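Cysteine desulfurase (Fervidobacterium islandicum, PDB 6A6E) catalyses the pyridoxal-5'-phosphate-dependent removal of sulfur from L-cysteine, leaving alanine, and probably supplies that sulfur to the Suf system for iron-sulfur cluster assembly. Local coordinates at residues 109-114 with 141-146; 155-158 with 162-165; 320-325 with 411-416. All blocks are in the same frame, centred on the assembly; numbering follows the deposited sequence.

From the N terminus, the three contacts follow one another in series, and none nests in or crosses another. Contact 1 closes first: helix 103-116 meets helix 138-147 across 26 intervening residues that include strand 125-129, beside the seven-stranded sheet of the cofactor-binding part. Contact 2 is much more local, with three residues between its segments, and folds the exit of edge strand 150-154 back onto the start of helix 164-173. Contact 3 closes an 85-residue excursion by joining helix 308-327, which touches strand 345-350 of the six-stranded sheet, to helix 407-423. Contacts 1 and 3 lie on opposite sides of the chain's centre, their centres about 41 Å apart.

Contact 1 (109-114 with 141-146); sequences FLVNSL and VRLSKF
The methyl CD1 of Leu143 fits into the angle between the side chains of Val111 and Asn112, and this one branch makes nearly all of the contact between the two helices. It meets a branch of Val111 on one side, with Leu143 CD1 only 3.4 Å from Val111 CG1, tighter than usual for two methyl groups. The valine branch owes its position to a first torsion of -177°, which sets CG1 opposite the backbone N and extends it toward the leucine; CG1 also reaches Leu143 CB, at 4.0 Å. The two side chains meet at an oblique angle.

Asn112 presents a different surface. Its side chain runs at about a right angle to that of Leu143, and the methyl sits above the amide plane, displaced toward the OD1 and ND2 end, with Leu143 CD1 3.7 Å from Asn112 ND2. The amide is held in this orientation through both its polar atoms: ND2 is hydrogen-bonded to Asn108 O one turn earlier, and OD1 to the hydroxyl of Tyr147. Each polar atom of this buried amide thus has a hydrogen-bonding partner, and the leucine packs against a fixed flat group.

The cluster continues along helix 138-147, where Pro139 and Trp140 also touch Val111, while Tyr261 of the second subunit packs on Leu143. Helix 138-147 links the adjacent parallel strands 125-129 and 150-154 in a beta-alpha-beta crossover and leans on the latter through Val141 and Ser144; helix 103-116 reaches strand 244-248 through Phe109 and Leu110.

Contact 2 (155-158 with 162-165); sequences TADE and ITNE
The chain doubles back between Ala156 and Ile162, whose CA atoms come within 4.7 Å, yet no direct hydrogen bond joins the two segments. A water bridges them instead, giving a proton to Thr155 O at 3.0 Å and accepting one from Thr163 N at 3.1 Å.

The side-chain contact rests on the end of Ile162. Its CB points away from the other segment, but the bends at chi1 (-60°) and chi2 (-78°) bring the delta methyl back toward 155-156. Ile162 CD1 there lies 3.7 Å from Thr155 O and 4.0 Å from Ala156 CB, lodged against the peptide joining Thr155 to Ala156. The same carbonyl oxygen of Thr155 thus lies beside a methyl group while accepting from the water and from Ser166 OG. Further out the fit is looser, with Thr163 CG2 4.4 Å from Asp157 OD2.

The polar ends of Asp157 and Thr163 are turned to the local backbone. Asp157 OD1 accepts from the backbone N of Lys159, forming an Asx turn, and also from that of Val161, so one carboxylate oxygen gathers the tight bend between the segments. Thr163 is the N-cap of helix 164-173: its OG1 accepts from Ser166 N. Since Ser166 OG binds Thr155 O, that serine ties the first helical turn to the strand exit through both its backbone and its side chain.

A strand exit, an Asx turn and a threonine N-cap here build the first half of a beta-alpha-beta crossover, leading from edge strand 150-154 through helix 164-173 to parallel strand 179-183, past strand 125-129 between them, in the large sheet of a fold-type I PLP enzyme.

Contact 3 (320-325 with 411-416); sequences NYLLEK and DVLIEG
Helical segments 320-325 and 411-416 run nearly parallel, their axes inclined by 18° and 10.7 Å apart at closest approach, with Lys325 and Ile414 the nearest pair by CA position. At that point the aliphatic base of the lysine does the packing: Lys325 CB lies 3.7 Å from Ile414 CD1, while beyond CB the lysine chain turns off from the partner helix. On another side of the interface the branches of two leucines meet obliquely, Leu322 CD1 3.8 Å from Leu413 CD2.

The leucine pair lies on the side of the six-stranded sheet, in the smaller, C-terminal part of this fold-type I PLP enzyme. Leu322 rests there on Val346 of strand 345-350, so helix 308-327 lies on the sheet; helix 407-423 packs nearly parallel beside it and, through Leu413, against Leu362 of helix 355-366.

The polar side is carried by Tyr321. Its hydroxyl donates a short hydrogen bond, Tyr321 OH to Asp411 OD1 at 2.5 Å, to the syn lone pair of OD1, which sits at the ring edge near its plane; the ring and carboxylate planes stand 59° apart. With CG opposite the backbone N (chi1 -169°), the ring extends across toward helix 407-423. Lys325 CG lies over one face of the ring, toward its rim. Arg6 completes the group, forming a salt bridge with Asp411 OD2 and a hydrogen bond with Tyr321 OH.

Contact 1 (109-114 with 141-146)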
loop_
_atom_site.group_PDB
_atom_site.type_symbol
_atom_site.label_atom_id
_atom_site.label_comp_id
_atom_site.label_asym_id
_atom_site.label_seq_id
_atom_site.Cartn_x
_atom_site.Cartn_y
_atom_site.Cartn_z
ATOM N N PHE A 109 10.478 6.308 -3.846
ATOM C CA PHE A 109 10.298 7.522 -3.077
ATOM C C PHE A 109 11.662 8.267 -3.035
ATOM O O PHE A 109 11.751 9.485 -3.316
ATOM C CB PHE A 109 9.773 7.119 -1.713
ATOM C CG PHE A 109 9.694 8.197 -0.665
ATOM C CD1 PHE A 109 10.760 9.051 -0.371
ATOM C CD2 PHE A 109 8.586 8.231 0.167
ATOM C CE1 PHE A 109 10.681 9.994 0.649
ATOM C CE2 PHE A 109 8.498 9.165 1.202
ATOM C CZ PHE A 109 9.549 10.066 1.416
ATOM N N LEU A 110 12.723 7.540 -2.731
ATOM C CA LEU A 110 14.046 8.175 -2.587
ATOM C C LEU A 110 14.570 8.755 -3.908
ATOM O O LEU A 110 15.032 9.885 -3.917
ATOM C CB LEU A 110 15.042 7.206 -1.945
ATOM C CG LEU A 110 14.695 6.917 -0.508
ATOM C CD1 LEU A 110 15.590 5.866 0.095
ATOM C CD2 LEU A 110 14.826 8.205 0.322
ATOM N N VAL A 111 14.514 7.996 -4.989
ATOM C CA VAL A 111 15.050 8.472 -6.244
ATOM C C VAL A 111 14.338 9.762 -6.655
ATOM O O VAL A 111 15.004 10.772 -6.989
ATOM C CB VAL A 111 14.852 7.490 -7.453
ATOM C CG1 VAL A 111 15.518 8.084 -8.689
ATOM C CG2 VAL A 111 15.417 6.143 -7.189
ATOM N N ASN A 112 13.001 9.715 -6.654
ATOM C CA ASN A 112 12.219 10.843 -7.040
ATOM C C ASN A 112 12.395 12.013 -6.069
ATOM O O ASN A 112 12.485 13.199 -6.541
ATOM C CB ASN A 112 10.714 10.535 -7.206
ATOM C CG ASN A 112 10.425 9.675 -8.367
ATOM O OD1 ASN A 112 10.290 10.173 -9.495
ATOM N ND2 ASN A 112 10.297 8.328 -8.120
ATOM N N SER A 113 12.343 11.763 -4.761
ATOM C CA SER A 113 12.489 12.864 -3.828
ATOM C C SER A 113 13.932 13.443 -3.896
ATOM O O SER A 113 14.094 14.653 -3.847
ATOM C CB SER A 113 12.156 12.519 -2.377
ATOM O OG SER A 113 10.739 12.172 -2.291
ATOM N N LEU A 114 14.961 12.613 -3.981
ATOM C CA LEU A 114 16.332 13.193 -4.095
ATOM C C LEU A 114 16.472 14.115 -5.330
ATOM O O LEU A 114 17.095 15.179 -5.233
ATOM C CB LEU A 114 17.403 12.147 -4.012
ATOM C CG LEU A 114 17.458 11.454 -2.639
ATOM C CD1 LEU A 114 18.167 10.141 -2.784
ATOM C CD2 LEU A 114 18.037 12.224 -1.475
ATOM N N VAL A 141 18.171 3.107 -12.999
ATOM C CA VAL A 141 18.532 3.014 -14.410
ATOM C C VAL A 141 17.478 3.703 -15.259
ATOM O O VAL A 141 17.806 4.545 -16.104
ATOM C CB VAL A 141 18.668 1.568 -14.830
ATOM C CG1 VAL A 141 18.757 1.429 -16.330
ATOM C CG2 VAL A 141 19.836 0.916 -14.084
ATOM N N ARG A 142 16.195 3.453 -15.007
ATOM C CA ARG A 142 15.169 4.141 -15.776
ATOM C C ARG A 142 15.072 5.645 -15.483
ATOM O O ARG A 142 14.977 6.472 -16.410
ATOM C CB ARG A 142 13.781 3.534 -15.580
ATOM C CG ARG A 142 12.701 4.190 -16.482
ATOM C CD ARG A 142 13.052 4.027 -17.967
ATOM N NE ARG A 142 11.981 4.436 -18.840
ATOM C CZ ARG A 142 11.940 4.174 -20.154
ATOM N NH1 ARG A 142 12.949 3.580 -20.788
ATOM N NH2 ARG A 142 10.865 4.493 -20.843
ATOM N N LEU A 143 15.058 6.033 -14.216
ATOM C CA LEU A 143 14.952 7.436 -13.951
ATOM C C LEU A 143 16.198 8.279 -14.338
ATOM O O LEU A 143 16.044 9.511 -14.559
ATOM C CB LEU A 143 14.459 7.766 -12.558
ATOM C CG LEU A 143 13.000 7.378 -12.235
ATOM C CD1 LEU A 143 12.815 7.466 -10.740
ATOM C CD2 LEU A 143 11.999 8.236 -12.950
ATOM N N SER A 144 17.361 7.632 -14.516
ATOM C CA SER A 144 18.561 8.359 -15.042
ATOM C C SER A 144 18.232 8.974 -16.426
ATOM O O SER A 144 18.680 10.069 -16.741
ATOM C CB SER A 144 19.775 7.469 -15.102
ATOM O OG SER A 144 19.671 6.491 -16.139
ATOM N N LYS A 145 17.348 8.322 -17.178
ATOM C CA LYS A 145 16.927 8.829 -18.482
ATOM C C LYS A 145 16.036 10.060 -18.392
ATOM O O LYS A 145 15.969 10.759 -19.346
ATOM C CB LYS A 145 16.240 7.765 -19.300
ATOM C CG LYS A 145 16.946 6.416 -19.283
ATOM C CD LYS A 145 18.201 6.353 -20.135
ATOM C CE LYS A 145 19.073 5.171 -19.742
ATOM N NZ LYS A 145 18.511 3.798 -19.957
ATOM N N PHE A 146 15.384 10.341 -17.263
ATOM C CA PHE A 146 14.525 11.513 -17.102
ATOM C C PHE A 146 15.244 12.617 -16.350
ATOM O O PHE A 146 14.974 13.779 -16.587
ATOM C CB PHE A 146 13.180 11.191 -16.354
ATOM C CG PHE A 146 12.234 10.324 -17.147
ATOM C CD1 PHE A 146 12.396 8.964 -17.175
ATOM C CD2 PHE A 146 11.234 10.880 -17.912
ATOM C CE1 PHE A 146 11.591 8.144 -17.935
ATOM C CE2 PHE A 146 10.401 10.068 -18.694
ATOM C CZ PHE A 146 10.588 8.705 -18.707
#

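Contact 2 (155-158 with 162-165)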
loop_
_atom_site.group_PDB
_atom_site.type_symbol
_atom_site.label_atom_id
_atom_site.label_comp_id
_atom_site.label_asym_id
_atom_site.label_seq_id
_atom_site.Cartn_x
_atom_site.Cartn_y
_atom_site.Cartn_z
ATOM N N THR A 155 31.442 -3.943 -8.662
ATOM C CA THR A 155 31.363 -5.214 -9.415
ATOM C C THR A 155 31.463 -6.413 -8.500
ATOM O O THR A 155 32.048 -6.349 -7.425
ATOM C CB THR A 155 32.475 -5.326 -10.466
ATOM O OG1 THR A 155 33.694 -5.184 -9.797
ATOM C CG2 THR A 155 32.405 -4.197 -11.431
ATOM N N ALA A 156 30.793 -7.485 -8.881
ATOM C CA ALA A 156 30.810 -8.711 -8.165
ATOM C C ALA A 156 31.752 -9.672 -8.866
ATOM O O ALA A 156 32.013 -9.482 -10.060
ATOM C CB ALA A 156 29.431 -9.327 -8.159
ATOM N N ASP A 157 32.214 -10.700 -8.150
ATOM C CA ASP A 157 33.083 -11.671 -8.758
ATOM C C ASP A 157 32.195 -12.743 -9.422
ATOM O O ASP A 157 30.935 -12.620 -9.469
ATOM C CB ASP A 157 34.155 -12.225 -7.763
ATOM C CG ASP A 157 33.600 -13.214 -6.744
ATOM O OD1 ASP A 157 32.411 -13.624 -6.839
ATOM O OD2 ASP A 157 34.372 -13.631 -5.829
ATOM N N GLU A 158 32.835 -13.813 -9.876
ATOM C CA GLU A 158 32.196 -14.713 -10.804
ATOM C C GLU A 158 31.313 -15.691 -10.050
ATOM O O GLU A 158 30.566 -16.414 -10.667
ATOM C CB GLU A 158 33.226 -15.390 -11.727
ATOM C CG GLU A 158 34.099 -16.444 -11.084
ATOM C CD GLU A 158 35.065 -17.116 -12.092
ATOM O OE1 GLU A 158 35.291 -16.601 -13.233
ATOM O OE2 GLU A 158 35.587 -18.187 -11.727
ATOM N N ILE A 162 30.490 -9.689 -3.508
ATOM C CA ILE A 162 31.020 -8.321 -3.445
ATOM C C ILE A 162 32.129 -8.337 -2.358
ATOM O O ILE A 162 31.831 -8.435 -1.180
ATOM C CB ILE A 162 29.944 -7.296 -3.040
ATOM C CG1 ILE A 162 28.797 -7.297 -4.028
ATOM C CG2 ILE A 162 30.566 -5.899 -2.847
ATOM C CD1 ILE A 162 29.076 -6.575 -5.297
ATOM N N THR A 163 33.397 -8.319 -2.768
ATOM C CA THR A 163 34.516 -8.413 -1.820
ATOM C C THR A 163 34.822 -7.042 -1.272
ATOM O O THR A 163 34.505 -6.033 -1.905
ATOM C CB THR A 163 35.802 -8.996 -2.503
ATOM O OG1 THR A 163 36.237 -8.104 -3.531
ATOM C CG2 THR A 163 35.499 -10.336 -3.080
ATOM N N ASN A 164 35.406 -7.010 -0.079
ATOM C CA ASN A 164 35.933 -5.753 0.500
ATOM C C ASN A 164 36.857 -5.044 -0.439
ATOM O O ASN A 164 36.800 -3.799 -0.564
ATOM C CB ASN A 164 36.668 -6.023 1.822
ATOM C CG ASN A 164 35.739 -6.298 2.953
ATOM O OD1 ASN A 164 34.514 -6.368 2.761
ATOM N ND2 ASN A 164 36.296 -6.403 4.173
ATOM N N GLU A 165 37.689 -5.814 -1.139
ATOM C CA GLU A 165 38.590 -5.226 -2.144
ATOM C C GLU A 165 37.859 -4.563 -3.277
ATOM O O GLU A 165 38.253 -3.440 -3.689
ATOM C CB GLU A 165 39.577 -6.265 -2.702
ATOM C CG GLU A 165 40.607 -5.743 -3.693
ATOM C CD GLU A 165 41.457 -4.550 -3.179
ATOM O OE1 GLU A 165 41.731 -4.400 -1.930
ATOM O OE2 GLU A 165 41.876 -3.731 -4.045
HETATM O O HOH W 1 33.509 -8.445 -5.862
#

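Contact 3 (320-325 with 411-416)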
loop_
_atom_site.group_PDB
_atom_site.type_symbol
_atom_site.label_atom_id
_atom_site.label_comp_id
_atom_site.label_asym_id
_atom_site.label_seq_id
_atom_site.Cartn_x
_atom_site.Cartn_y
_atom_site.Cartn_z
ATOM N N ASN A 320 23.857 -22.163 8.358
ATOM C CA ASN A 320 25.105 -22.918 8.344
ATOM C C ASN A 320 24.856 -24.361 7.975
ATOM O O ASN A 320 25.524 -24.871 7.129
ATOM C CB ASN A 320 25.815 -22.839 9.671
ATOM C CG ASN A 320 26.237 -21.424 9.997
ATOM O OD1 ASN A 320 26.373 -20.589 9.122
ATOM N ND2 ASN A 320 26.432 -21.147 11.251
ATOM N N TYR A 321 23.887 -25.003 8.596
ATOM C CA TYR A 321 23.481 -26.363 8.222
ATOM C C TYR A 321 23.013 -26.515 6.740
ATOM O O TYR A 321 23.373 -27.455 6.047
ATOM C CB TYR A 321 22.400 -26.820 9.153
ATOM C CG TYR A 321 22.068 -28.299 9.043
ATOM C CD1 TYR A 321 22.890 -29.306 9.645
ATOM C CD2 TYR A 321 20.904 -28.700 8.424
ATOM C CE1 TYR A 321 22.541 -30.642 9.543
ATOM C CE2 TYR A 321 20.551 -30.025 8.293
ATOM C CZ TYR A 321 21.356 -31.000 8.869
ATOM O OH TYR A 321 20.897 -32.294 8.744
ATOM N N LEU A 322 22.207 -25.586 6.251
ATOM C CA LEU A 322 21.771 -25.641 4.844
ATOM C C LEU A 322 22.997 -25.542 3.951
ATOM O O LEU A 322 23.175 -26.359 3.034
ATOM C CB LEU A 322 20.787 -24.495 4.516
ATOM C CG LEU A 322 20.431 -24.284 3.045
ATOM C CD1 LEU A 322 19.725 -25.537 2.489
ATOM C CD2 LEU A 322 19.530 -23.043 2.915
ATOM N N LEU A 323 23.848 -24.548 4.183
ATOM C CA LEU A 323 24.990 -24.388 3.310
ATOM C C LEU A 323 25.964 -25.608 3.387
ATOM O O LEU A 323 26.436 -26.067 2.363
ATOM C CB LEU A 323 25.690 -23.105 3.639
ATOM C CG LEU A 323 26.798 -22.688 2.671
ATOM C CD1 LEU A 323 26.221 -22.142 1.380
ATOM C CD2 LEU A 323 27.614 -21.610 3.339
ATOM N N GLU A 324 26.197 -26.159 4.590
ATOM C CA GLU A 324 27.015 -27.385 4.777
ATOM C C GLU A 324 26.486 -28.575 3.983
ATOM O O GLU A 324 27.232 -29.228 3.281
ATOM C CB GLU A 324 27.052 -27.747 6.259
ATOM C CG GLU A 324 27.840 -28.990 6.622
ATOM C CD GLU A 324 27.534 -29.447 8.041
ATOM O OE1 GLU A 324 26.679 -30.347 8.206
ATOM O OE2 GLU A 324 28.099 -28.868 8.987
ATOM N N LYS A 325 25.196 -28.874 4.130
ATOM C CA LYS A 325 24.615 -29.983 3.449
ATOM C C LYS A 325 24.633 -29.799 1.939
ATOM O O LYS A 325 24.769 -30.802 1.204
ATOM C CB LYS A 325 23.190 -30.245 3.935
ATOM C CG LYS A 325 23.103 -30.719 5.372
ATOM C CD LYS A 325 24.016 -31.917 5.613
ATOM C CE LYS A 325 23.584 -32.670 6.837
ATOM N NZ LYS A 325 24.755 -33.263 7.540
ATOM N N ASP A 411 16.778 -31.520 5.699
ATOM C CA ASP A 411 17.030 -32.942 5.335
ATOM C C ASP A 411 16.027 -33.441 4.293
ATOM O O ASP A 411 16.388 -34.204 3.392
ATOM C CB ASP A 411 16.942 -33.861 6.578
ATOM C CG ASP A 411 18.088 -33.640 7.558
ATOM O OD1 ASP A 411 19.080 -33.056 7.191
ATOM O OD2 ASP A 411 18.015 -34.072 8.716
ATOM N N VAL A 412 14.773 -33.006 4.387
ATOM C CA VAL A 412 13.834 -33.289 3.303
ATOM C C VAL A 412 14.261 -32.673 1.968
ATOM O O VAL A 412 14.137 -33.334 0.911
ATOM C CB VAL A 412 12.380 -32.923 3.667
ATOM C CG1 VAL A 412 11.408 -33.240 2.527
ATOM C CG2 VAL A 412 11.965 -33.653 4.936
ATOM N N LEU A 413 14.754 -31.413 1.986
ATOM C CA LEU A 413 15.214 -30.773 0.765
ATOM C C LEU A 413 16.316 -31.644 0.144
ATOM O O LEU A 413 16.307 -31.910 -1.059
ATOM C CB LEU A 413 15.738 -29.353 1.036
ATOM C CG LEU A 413 16.550 -28.723 -0.099
ATOM C CD1 LEU A 413 15.662 -28.507 -1.310
ATOM C CD2 LEU A 413 17.209 -27.427 0.295
ATOM N N ILE A 414 17.271 -32.065 0.964
ATOM C CA ILE A 414 18.468 -32.839 0.495
ATOM C C ILE A 414 18.016 -34.188 -0.104
ATOM O O ILE A 414 18.437 -34.541 -1.220
ATOM C CB ILE A 414 19.510 -33.046 1.615
ATOM C CG1 ILE A 414 20.085 -31.693 2.096
ATOM C CG2 ILE A 414 20.682 -33.927 1.166
ATOM C CD1 ILE A 414 20.862 -30.868 1.094
ATOM N N GLU A 415 17.125 -34.889 0.597
ATOM C CA GLU A 415 16.551 -36.149 0.131
ATOM C C GLU A 415 15.878 -35.919 -1.234
ATOM O O GLU A 415 16.018 -36.714 -2.170
ATOM C CB GLU A 415 15.514 -36.684 1.149
ATOM C CG GLU A 415 14.680 -37.858 0.656
ATOM C CD GLU A 415 13.546 -38.268 1.611
ATOM O OE1 GLU A 415 13.579 -37.903 2.811
ATOM O OE2 GLU A 415 12.603 -38.973 1.166
ATOM N N GLY A 416 15.120 -34.823 -1.345
ATOM C CA GLY A 416 14.503 -34.447 -2.605
ATOM C C GLY A 416 15.460 -34.260 -3.745
ATOM O O GLY A 416 15.202 -34.748 -4.877
#